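Local atomic coordinates of CRISPR-associated endonuclease Cas12b (Alicyclobacillus acidoterrestris, PDB entry 5U31), a protein that acts as an RNA-guided, PAM-dependent CRISPR endonuclease that recognises target DNA through a bound guide RNA and cleaves it with a divalent-metal-dependent RuvC domain. Residues E638-L643 / I762-R767; R767-L772 / T797-I802; R647-Y652 / H684-W689. The protein carries 3 engineered substitutions. All coordinates share one frame; numbering follows the deposited sequence.

Contact 1. Residues E638-L643 / I762-R767; sequences ERQRTL and IEYLER. With nucleotides of chain B.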
# COMPACT_ATOMS: atom_id res chain seq x y z
N GLU A 638 25.08 16.11 10.64
CA GLU A 638 25.46 17.31 9.91
C GLU A 638 24.57 17.53 8.69
O GLU A 638 24.25 18.68 8.36
CB GLU A 638 26.93 17.23 9.51
CG GLU A 638 27.87 17.00 10.69
CD GLU A 638 29.19 16.36 10.29
OE1 GLU A 638 29.40 16.12 9.08
OE2 GLU A 638 30.02 16.09 11.19
N ARG A 639 24.16 16.46 8.02
CA ARG A 639 23.37 16.61 6.80
C ARG A 639 22.02 17.29 7.06
O ARG A 639 21.39 17.77 6.12
CB ARG A 639 23.14 15.25 6.14
CG ARG A 639 21.93 14.51 6.67
CD ARG A 639 21.94 13.04 6.33
NE ARG A 639 21.79 12.79 4.90
CZ ARG A 639 21.24 11.69 4.41
NH1 ARG A 639 20.78 10.76 5.23
NH2 ARG A 639 21.14 11.52 3.10
N GLN A 640 21.58 17.33 8.32
CA GLN A 640 20.32 17.98 8.68
C GLN A 640 20.51 19.12 9.66
O GLN A 640 19.55 19.56 10.29
CB GLN A 640 19.34 16.96 9.26
CG GLN A 640 18.92 15.88 8.29
CD GLN A 640 17.96 14.90 8.92
OE1 GLN A 640 17.01 14.46 8.28
NE2 GLN A 640 18.20 14.56 10.18
N ARG A 641 21.75 19.61 9.81
CA ARG A 641 22.03 20.66 10.78
C ARG A 641 21.31 21.96 10.42
O ARG A 641 20.53 22.49 11.22
CB ARG A 641 23.54 20.88 10.88
CG ARG A 641 23.97 21.91 11.92
CD ARG A 641 25.43 21.69 12.31
NE ARG A 641 25.64 20.32 12.79
CZ ARG A 641 26.83 19.81 13.10
NH1 ARG A 641 27.93 20.53 12.97
NH2 ARG A 641 26.91 18.55 13.53
N THR A 642 21.57 22.48 9.22
CA THR A 642 20.95 23.74 8.82
C THR A 642 19.45 23.61 8.64
O THR A 642 18.72 24.58 8.87
CB THR A 642 21.59 24.27 7.54
OG1 THR A 642 21.48 23.29 6.50
CG2 THR A 642 23.07 24.61 7.76
N LEU A 643 18.96 22.43 8.23
CA LEU A 643 17.52 22.24 8.15
C LEU A 643 16.87 22.40 9.53
O LEU A 643 15.94 23.20 9.69
CB LEU A 643 17.19 20.87 7.56
CG LEU A 643 15.72 20.43 7.58
CD1 LEU A 643 14.82 21.46 6.92
CD2 LEU A 643 15.55 19.09 6.90
N ILE A 762 14.94 8.52 2.91
CA ILE A 762 13.69 8.96 2.31
C ILE A 762 13.03 10.00 3.19
O ILE A 762 12.46 10.98 2.69
CB ILE A 762 12.77 7.75 2.05
CG1 ILE A 762 13.41 6.81 1.03
CG2 ILE A 762 11.40 8.21 1.58
CD1 ILE A 762 12.66 5.51 0.84
N GLU A 763 13.13 9.84 4.51
CA GLU A 763 12.58 10.84 5.41
C GLU A 763 13.46 12.09 5.45
O GLU A 763 12.96 13.20 5.65
CB GLU A 763 12.39 10.25 6.80
CG GLU A 763 11.26 10.89 7.59
CD GLU A 763 10.98 10.18 8.90
OE1 GLU A 763 11.90 9.55 9.45
OE2 GLU A 763 9.82 10.25 9.37
N TYR A 764 14.77 11.92 5.26
CA TYR A 764 15.64 13.08 5.05
C TYR A 764 15.16 13.91 3.86
O TYR A 764 15.20 15.14 3.89
CB TYR A 764 17.08 12.62 4.85
CG TYR A 764 17.99 13.65 4.23
CD1 TYR A 764 18.33 14.81 4.92
CD2 TYR A 764 18.53 13.46 2.97
CE1 TYR A 764 19.18 15.75 4.36
CE2 TYR A 764 19.38 14.39 2.40
CZ TYR A 764 19.70 15.54 3.10
OH TYR A 764 20.54 16.47 2.53
N LEU A 765 14.68 13.24 2.81
CA LEU A 765 14.06 13.94 1.69
C LEU A 765 12.70 14.50 2.08
O LEU A 765 12.39 15.66 1.79
CB LEU A 765 13.94 13.00 0.50
CG LEU A 765 15.21 12.34 -0.02
CD1 LEU A 765 14.88 11.35 -1.12
CD2 LEU A 765 16.20 13.38 -0.51
N GLU A 766 11.87 13.68 2.74
CA GLU A 766 10.54 14.13 3.15
C GLU A 766 10.63 15.34 4.07
O GLU A 766 9.80 16.25 3.98
CB GLU A 766 9.79 13.00 3.85
CG GLU A 766 9.36 11.86 2.95
CD GLU A 766 8.03 12.13 2.28
OE1 GLU A 766 7.60 13.31 2.23
OE2 GLU A 766 7.40 11.15 1.83
N ARG A 767 11.61 15.35 4.97
CA ARG A 767 11.75 16.47 5.89
C ARG A 767 11.95 17.78 5.14
O ARG A 767 11.41 18.82 5.53
CB ARG A 767 12.91 16.23 6.85
CG ARG A 767 12.48 15.86 8.26
CD ARG A 767 13.68 15.80 9.20
NE ARG A 767 14.26 14.47 9.26
CZ ARG A 767 13.79 13.49 10.04
NH1 ARG A 767 14.38 12.31 10.04
NH2 ARG A 767 12.74 13.71 10.81
P U B 37 20.25 14.92 -7.96
OP1 U B 37 20.95 15.05 -9.27
OP2 U B 37 20.45 15.94 -6.90
O5' U B 37 18.70 14.94 -8.29
C5' U B 37 17.73 14.87 -7.25
C4' U B 37 16.82 16.09 -7.24
O4' U B 37 16.27 16.19 -5.90
C3' U B 37 17.53 17.41 -7.50
O3' U B 37 16.65 18.37 -8.10
C2' U B 37 17.93 17.86 -6.10
O2' U B 37 18.09 19.25 -5.96
C1' U B 37 16.76 17.35 -5.26
N1 U B 37 17.18 16.96 -3.90
C2 U B 37 16.59 17.56 -2.80
O2 U B 37 15.72 18.41 -2.89
N3 U B 37 17.06 17.14 -1.58
C4 U B 37 18.05 16.20 -1.35
O4 U B 37 18.38 15.92 -0.20
C5 U B 37 18.61 15.63 -2.54
C6 U B 37 18.17 16.02 -3.74

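Contact 2. Residues R767-L772 / T797-I802; sequences RQYKFL and TLREHI. With nucleotides of chain B.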
# COMPACT_ATOMS: atom_id res chain seq x y z
N ARG A 767 11.61 15.35 4.97
CA ARG A 767 11.75 16.47 5.89
C ARG A 767 11.95 17.78 5.14
O ARG A 767 11.41 18.82 5.53
CB ARG A 767 12.91 16.23 6.85
CG ARG A 767 12.48 15.86 8.26
CD ARG A 767 13.68 15.80 9.20
NE ARG A 767 14.26 14.47 9.26
CZ ARG A 767 13.79 13.49 10.04
NH1 ARG A 767 14.38 12.31 10.04
NH2 ARG A 767 12.74 13.71 10.81
N GLN A 768 12.71 17.74 4.04
CA GLN A 768 12.95 18.95 3.26
C GLN A 768 11.66 19.45 2.61
O GLN A 768 11.41 20.66 2.54
CB GLN A 768 14.01 18.70 2.20
CG GLN A 768 15.32 18.19 2.73
CD GLN A 768 16.29 17.88 1.61
OE1 GLN A 768 16.44 18.65 0.67
NE2 GLN A 768 16.93 16.72 1.69
N TYR A 769 10.85 18.53 2.10
CA TYR A 769 9.58 18.92 1.50
C TYR A 769 8.69 19.60 2.53
O TYR A 769 8.17 20.70 2.28
CB TYR A 769 8.89 17.70 0.90
CG TYR A 769 7.63 18.01 0.14
CD1 TYR A 769 7.66 18.30 -1.22
CD2 TYR A 769 6.40 18.01 0.78
CE1 TYR A 769 6.50 18.58 -1.91
CE2 TYR A 769 5.24 18.29 0.10
CZ TYR A 769 5.29 18.58 -1.24
OH TYR A 769 4.13 18.86 -1.91
N LYS A 770 8.53 18.99 3.70
CA LYS A 770 7.63 19.54 4.72
C LYS A 770 8.08 20.93 5.16
O LYS A 770 7.24 21.81 5.37
CB LYS A 770 7.55 18.60 5.93
CG LYS A 770 7.04 17.20 5.63
CD LYS A 770 7.13 16.32 6.88
CE LYS A 770 6.81 14.86 6.57
NZ LYS A 770 6.85 14.01 7.79
N PHE A 771 9.39 21.14 5.31
CA PHE A 771 9.84 22.47 5.71
C PHE A 771 9.59 23.49 4.61
O PHE A 771 9.13 24.60 4.88
CB PHE A 771 11.32 22.47 6.08
CG PHE A 771 11.89 23.85 6.19
CD1 PHE A 771 11.62 24.63 7.30
CD2 PHE A 771 12.66 24.37 5.18
CE1 PHE A 771 12.13 25.91 7.40
CE2 PHE A 771 13.17 25.65 5.27
CZ PHE A 771 12.90 26.42 6.38
N LEU A 772 9.90 23.13 3.36
CA LEU A 772 9.67 24.05 2.25
C LEU A 772 8.20 24.41 2.12
O LEU A 772 7.86 25.58 1.88
CB LEU A 772 10.19 23.44 0.94
CG LEU A 772 11.71 23.43 0.78
CD1 LEU A 772 12.11 22.80 -0.53
CD2 LEU A 772 12.24 24.85 0.87
N THR A 797 10.11 18.45 -8.66
CA THR A 797 11.27 17.60 -8.90
C THR A 797 11.73 16.90 -7.62
O THR A 797 12.14 15.74 -7.66
CB THR A 797 12.38 18.44 -9.51
OG1 THR A 797 13.60 17.69 -9.53
CG2 THR A 797 12.57 19.73 -8.72
N LEU A 798 11.65 17.58 -6.47
CA LEU A 798 11.94 16.91 -5.20
C LEU A 798 10.90 15.83 -4.91
O LEU A 798 11.26 14.73 -4.46
CB LEU A 798 11.99 17.92 -4.06
CG LEU A 798 11.97 17.35 -2.64
CD1 LEU A 798 13.20 16.50 -2.41
CD2 LEU A 798 11.90 18.46 -1.61
N ARG A 799 9.62 16.12 -5.15
CA ARG A 799 8.57 15.12 -4.95
C ARG A 799 8.80 13.90 -5.83
O ARG A 799 8.65 12.76 -5.37
CB ARG A 799 7.20 15.73 -5.24
CG ARG A 799 6.32 15.91 -4.01
CD ARG A 799 6.18 14.62 -3.23
NE ARG A 799 6.17 14.86 -1.79
CZ ARG A 799 6.38 13.92 -0.87
NH1 ARG A 799 6.61 12.67 -1.24
NH2 ARG A 799 6.36 14.24 0.41
N GLU A 800 9.15 14.12 -7.10
CA GLU A 800 9.45 13.01 -7.99
C GLU A 800 10.68 12.24 -7.52
O GLU A 800 10.76 11.02 -7.73
CB GLU A 800 9.64 13.51 -9.42
CG GLU A 800 8.35 14.04 -10.04
CD GLU A 800 8.55 14.53 -11.46
OE1 GLU A 800 9.72 14.65 -11.89
OE2 GLU A 800 7.54 14.78 -12.15
N HIS A 801 11.64 12.91 -6.89
CA HIS A 801 12.80 12.21 -6.35
C HIS A 801 12.41 11.34 -5.16
O HIS A 801 12.87 10.20 -5.03
CB HIS A 801 13.89 13.20 -5.95
CG HIS A 801 15.16 12.56 -5.48
ND1 HIS A 801 15.93 11.75 -6.29
CD2 HIS A 801 15.79 12.61 -4.28
CE1 HIS A 801 16.98 11.33 -5.61
NE2 HIS A 801 16.92 11.84 -4.39
N ILE A 802 11.56 11.86 -4.27
CA ILE A 802 11.12 11.07 -3.13
C ILE A 802 10.39 9.82 -3.60
O ILE A 802 10.63 8.72 -3.10
CB ILE A 802 10.26 11.91 -2.17
CG1 ILE A 802 11.07 13.09 -1.62
CG2 ILE A 802 9.73 11.06 -1.04
CD1 ILE A 802 10.28 14.00 -0.70
P U B 37 20.25 14.92 -7.96
OP1 U B 37 20.95 15.05 -9.27
OP2 U B 37 20.45 15.94 -6.90
O5' U B 37 18.70 14.94 -8.29
C5' U B 37 17.73 14.87 -7.25
C4' U B 37 16.82 16.09 -7.24
O4' U B 37 16.27 16.19 -5.90
C3' U B 37 17.53 17.41 -7.50
O3' U B 37 16.65 18.37 -8.10
C2' U B 37 17.93 17.86 -6.10
O2' U B 37 18.09 19.25 -5.96
C1' U B 37 16.76 17.35 -5.26
N1 U B 37 17.18 16.96 -3.90
C2 U B 37 16.59 17.56 -2.80
O2 U B 37 15.72 18.41 -2.89
N3 U B 37 17.06 17.14 -1.58
C4 U B 37 18.05 16.20 -1.35
O4 U B 37 18.38 15.92 -0.20
C5 U B 37 18.61 15.63 -2.54
C6 U B 37 18.17 16.02 -3.74
P C B 33 16.34 9.44 -9.17
OP1 C B 33 15.68 10.49 -8.37
OP2 C B 33 17.40 9.79 -10.15
O5' C B 33 16.97 8.37 -8.17
C5' C B 33 16.18 7.82 -7.14
C4' C B 33 16.98 6.88 -6.28
O4' C B 33 17.19 5.63 -7.00
C3' C B 33 18.40 7.32 -5.96
O3' C B 33 18.52 8.43 -5.07
C2' C B 33 19.05 6.00 -5.58
O2' C B 33 18.53 5.51 -4.35
C1' C B 33 18.48 5.12 -6.69
N1 C B 33 19.33 5.22 -7.91
C2 C B 33 20.49 4.44 -7.96
O2 C B 33 20.75 3.68 -7.02
N3 C B 33 21.30 4.54 -9.04
C4 C B 33 21.00 5.37 -10.04
N4 C B 33 21.82 5.43 -11.09
C5 C B 33 19.83 6.18 -10.00
C6 C B 33 19.04 6.07 -8.93
P G B 104 1.73 13.83 9.10
OP1 G B 104 2.87 13.62 10.03
OP2 G B 104 0.37 14.09 9.64
O5' G B 104 2.07 14.98 8.06
C5' G B 104 3.06 14.78 7.07
C4' G B 104 2.98 15.81 5.98
O4' G B 104 1.89 15.50 5.07
C3' G B 104 2.68 17.22 6.43
O3' G B 104 3.81 17.87 6.96
C2' G B 104 2.12 17.86 5.17
O2' G B 104 3.17 18.18 4.27
C1' G B 104 1.33 16.69 4.58
N9 G B 104 -0.09 16.74 4.96
C8 G B 104 -0.71 16.00 5.93
N7 G B 104 -1.98 16.27 6.02
C5 G B 104 -2.21 17.24 5.05
C6 G B 104 -3.40 17.91 4.68
O6 G B 104 -4.54 17.78 5.15
N1 G B 104 -3.18 18.81 3.64
C2 G B 104 -1.97 19.04 3.04
N2 G B 104 -1.96 19.95 2.05
N3 G B 104 -0.85 18.42 3.38
C4 G B 104 -1.05 17.54 4.38

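Contact 3. Residues R647-Y652 / H684-W689; sequences RTQLAY and HMTPDW. With SO4 (sulfate ion), chain G.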
# COMPACT_ATOMS: atom_id res chain seq x y z
N ARG A 647 14.14 25.23 10.78
CA ARG A 647 12.82 24.79 11.24
C ARG A 647 12.45 25.46 12.56
O ARG A 647 11.32 25.94 12.72
CB ARG A 647 12.80 23.27 11.37
CG ARG A 647 11.41 22.69 11.58
CD ARG A 647 11.47 21.38 12.34
NE ARG A 647 11.88 20.27 11.49
CZ ARG A 647 12.09 19.03 11.93
NH1 ARG A 647 12.46 18.08 11.09
NH2 ARG A 647 11.94 18.75 13.22
N THR A 648 13.39 25.53 13.51
CA THR A 648 13.09 26.19 14.78
C THR A 648 13.09 27.70 14.65
O THR A 648 12.37 28.38 15.39
CB THR A 648 14.09 25.77 15.86
OG1 THR A 648 15.35 26.39 15.62
CG2 THR A 648 14.26 24.25 15.87
N GLN A 649 13.90 28.26 13.73
CA GLN A 649 13.84 29.69 13.48
C GLN A 649 12.46 30.11 13.00
O GLN A 649 11.93 31.14 13.43
CB GLN A 649 14.91 30.10 12.46
CG GLN A 649 16.34 29.97 12.95
CD GLN A 649 17.33 30.73 12.08
OE1 GLN A 649 18.48 30.94 12.47
NE2 GLN A 649 16.88 31.17 10.91
N LEU A 650 11.86 29.32 12.11
CA LEU A 650 10.52 29.62 11.63
C LEU A 650 9.49 29.54 12.75
O LEU A 650 8.52 30.30 12.76
CB LEU A 650 10.13 28.67 10.50
CG LEU A 650 9.56 29.27 9.21
CD1 LEU A 650 8.84 28.21 8.39
CD2 LEU A 650 8.64 30.44 9.53
N ALA A 651 9.69 28.63 13.70
CA ALA A 651 8.72 28.45 14.78
C ALA A 651 8.63 29.67 15.67
O ALA A 651 7.56 29.97 16.22
CB ALA A 651 9.07 27.21 15.60
N TYR A 652 9.74 30.39 15.84
CA TYR A 652 9.74 31.64 16.60
C TYR A 652 9.31 32.83 15.75
O TYR A 652 8.84 33.82 16.31
CB TYR A 652 11.12 31.88 17.21
CG TYR A 652 11.42 31.02 18.43
CD1 TYR A 652 11.64 31.59 19.68
CD2 TYR A 652 11.46 29.64 18.33
CE1 TYR A 652 11.91 30.81 20.79
CE2 TYR A 652 11.73 28.84 19.43
CZ TYR A 652 11.95 29.44 20.66
OH TYR A 652 12.21 28.65 21.76
N HIS A 684 19.71 26.13 19.12
CA HIS A 684 19.19 25.41 17.97
C HIS A 684 19.17 26.26 16.70
O HIS A 684 19.18 25.69 15.60
CB HIS A 684 17.78 24.90 18.27
CG HIS A 684 17.75 23.70 19.16
ND1 HIS A 684 18.86 22.90 19.36
CD2 HIS A 684 16.76 23.15 19.89
CE1 HIS A 684 18.55 21.91 20.19
NE2 HIS A 684 17.27 22.04 20.52
N MSE A 685 19.13 27.58 16.82
CA MSE A 685 19.11 28.46 15.66
C MSE A 685 20.51 28.75 15.13
O MSE A 685 21.51 28.29 15.69
CB MSE A 685 18.44 29.79 16.00
CG MSE A 685 17.08 29.66 16.66
SE MSE A 685 16.35 31.40 17.15
CE MSE A 685 14.83 30.80 18.21
N THR A 686 20.57 29.52 14.05
CA THR A 686 21.85 30.01 13.57
C THR A 686 22.25 31.25 14.36
O THR A 686 21.39 31.97 14.89
CB THR A 686 21.76 30.36 12.08
OG1 THR A 686 21.12 31.62 11.92
CG2 THR A 686 20.98 29.29 11.33
N PRO A 687 23.56 31.52 14.48
CA PRO A 687 23.97 32.69 15.28
C PRO A 687 23.48 34.01 14.72
O PRO A 687 22.87 34.80 15.46
CB PRO A 687 25.51 32.58 15.27
CG PRO A 687 25.83 31.74 14.07
CD PRO A 687 24.71 30.76 13.97
N ASP A 688 23.70 34.27 13.43
CA ASP A 688 23.45 35.61 12.90
C ASP A 688 21.96 35.93 12.85
O ASP A 688 21.56 37.08 13.08
CB ASP A 688 24.08 35.74 11.51
CG ASP A 688 23.72 34.60 10.59
OD1 ASP A 688 22.76 34.75 9.80
OD2 ASP A 688 24.39 33.55 10.67
N TRP A 689 21.11 34.94 12.54
CA TRP A 689 19.68 35.21 12.53
C TRP A 689 19.13 35.36 13.95
O TRP A 689 18.21 36.15 14.17
CB TRP A 689 18.91 34.11 11.80
CG TRP A 689 17.45 34.45 11.67
CD1 TRP A 689 16.85 35.15 10.66
CD2 TRP A 689 16.41 34.13 12.60
NE1 TRP A 689 15.51 35.27 10.90
CE2 TRP A 689 15.21 34.66 12.08
CE3 TRP A 689 16.37 33.45 13.82
CZ2 TRP A 689 13.99 34.52 12.74
CZ3 TRP A 689 15.16 33.31 14.47
CH2 TRP A 689 13.99 33.85 13.93
S SO4 G . 11.73 14.97 13.28
O1 SO4 G . 13.04 15.57 13.57
O2 SO4 G . 10.88 15.11 14.45
O3 SO4 G . 11.10 15.62 12.13
O4 SO4 G . 11.92 13.55 13.00

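Contact 1. Residues E638-L643 / I762-R767
Gln-640 faces Tyr-764 and Leu-643 faces Arg-767 across this contact, with CA-CA distances of 7.7 and 8.5 Å, as a type I turn from Glu-638 to Arg-641 and the first turn of the following helix lie against the N-terminal half of helix 759-776. Gln-640 is the N-cap residue of helix 641-658. Tyr-764 carries much of the contact: its CG stands anti to the backbone N (chi1 163°), and the ring reaches into the turn. The guanidinium of Arg-639 lies flat over one ring face, planes 25° apart and centres 3.8 Å apart, which satisfies the geometry of a stacked cation-pi pair. NE sits over the ring centre, while NH2 approaches the rim at CD2. The edge of the same ring is met by Gln-640, whose CG lies 3.6 Å from Tyr-764 CD1 as the two side chains run past each other in opposite directions. The extended chain of Gln-640 then brings OE1 to NE of Arg-767, a hydrogen bond of 2.9 Å with an N-H...O angle of 151°. The donor lies above the amide carbonyl plane, and the amide and guanidinium are almost perpendicular. One helical turn on from Gln-640, Leu-643 CD2 packs on Arg-767 CB at 3.9 Å, crossing the arginine chain at about a right angle. The NH2 of Arg-767 also forms a salt bridge with a sulfate ion, probably from the crystallisation liquor. Near the tyrosine, O4 of U37 of chain B comes within 3.2 Å of Tyr-764 CE2, and Gln-768, an sgRNA-binding residue, is adjacent. The contact thus packs the turn that breaks the bridge helix between helices 630-638 and 641-658 on REC2 helix 759-776, beside the guide RNA.

Contact 2. Residues R767-L772 / T797-I802
Tyr-769 and Leu-798 mark the closest backbone approach, 7.4 Å between CA atoms, where helices 759-776 and 796-822 run nearly antiparallel (152°) with their local axes 10.5 Å apart. The packed part is a seam of buried apolar groups: Leu-798 CD2 lies 4.0 Å from Tyr-769 CB and 4.5 Å from Leu-772 CD1, and Ile-802 CD1 also reaches Tyr-769 CB. This is an antiparallel helix pair joining REC2 helix 759-776 to RuvC-II helix 796-822. Gln-768, an sgRNA-binding residue, pairs its amide with the edge of U37 of chain B: OE1 of Gln-768 accepts from N3 of U37 (2.8 Å), while NE2 faces O4 at a doubtfully short distance and also donates to Tyr-764 O. On the partly exposed side, Arg-799 bends at chi2 and chi3 and passes over the Tyr-769 ring, NE above its centre. Arg-799 CZ is 4.4 Å from the centroid of the Tyr-769 ring, a cation-pi contact made by the guanidinium edge, since the planes are 73° apart. NH2 of Arg-799 is salt-bridged to Glu-766, and both Tyr-769 and Arg-799 pack against a DNA phosphate. The exposed Thr-797 instead serves the RNA, its OG1 hydrogen-bonded to a phosphate.

Contact 3. Residues R647-Y652 / H684-W689
The N-terminal cap of helix 687-701 in REC2 docks here on the bridge helix, with Gln-649 CA and Met-685 CA 5.8 Å apart. Thr-686 is the N-cap residue, its OG1 accepting a weak bond from Trp-689 N. Gln-649, with CG anti to the carbonyl carbon (chi1 -68°) and an extended chain beyond, delivers OE1 to this cap. OE1 accepts twice, from Thr-686 OG1 at 2.8 Å, in the carbonyl plane, and from Thr-686 N at 3.0 Å, tilted from that plane. The amide of Gln-649 lies over one face of the Trp-689 indole, planes 27° apart, with Gln-649 NE2 3.4 Å from Trp-689 CG; its CB makes a CH-pi contact with the six-membered ring. Trp-689 NE1 donates to the carbonyl of Val-723. The extended selenomethionine Met-685 places CE over the centre of the Tyr-652 ring, 3.5 Å from its centroid, a CH-pi contact that makes up the close part of a Met-aromatic pair. Thr-648 OG1, bonded to Gln-645 O, meets Met-685 CG at 3.8 Å. Together with NE2 of Gln-649 donating to Gln-730 OE1, the double acceptance is consistent with one orientation of the amide, in which one buried polar side chain ties the bridge helix both to the cap and to helix 709-739.

Contacts 1 and 2 are buried and share helix 759-776, meeting at Arg-767; contact 3, further from the chain centre, is only partly buried and uses helix 641-658, whose N-terminal end belongs to contact 1. Arg-767 CD packs on Arg-647 NH1, joining contacts 1 and 3, and the Glu-766 to Arg-799 salt bridge joins contacts 1 and 2. Their chemistry differs with place: contacts 1 and 2 each set an arginine over a tyrosine face, flat beside U37 of chain B in contact 1 and edge-on beside DNA phosphate in contact 2, whereas contact 3, away from the annotated sites, relies on a glutamine, a helix cap and a selenomethionine methyl on a tyrosine ring.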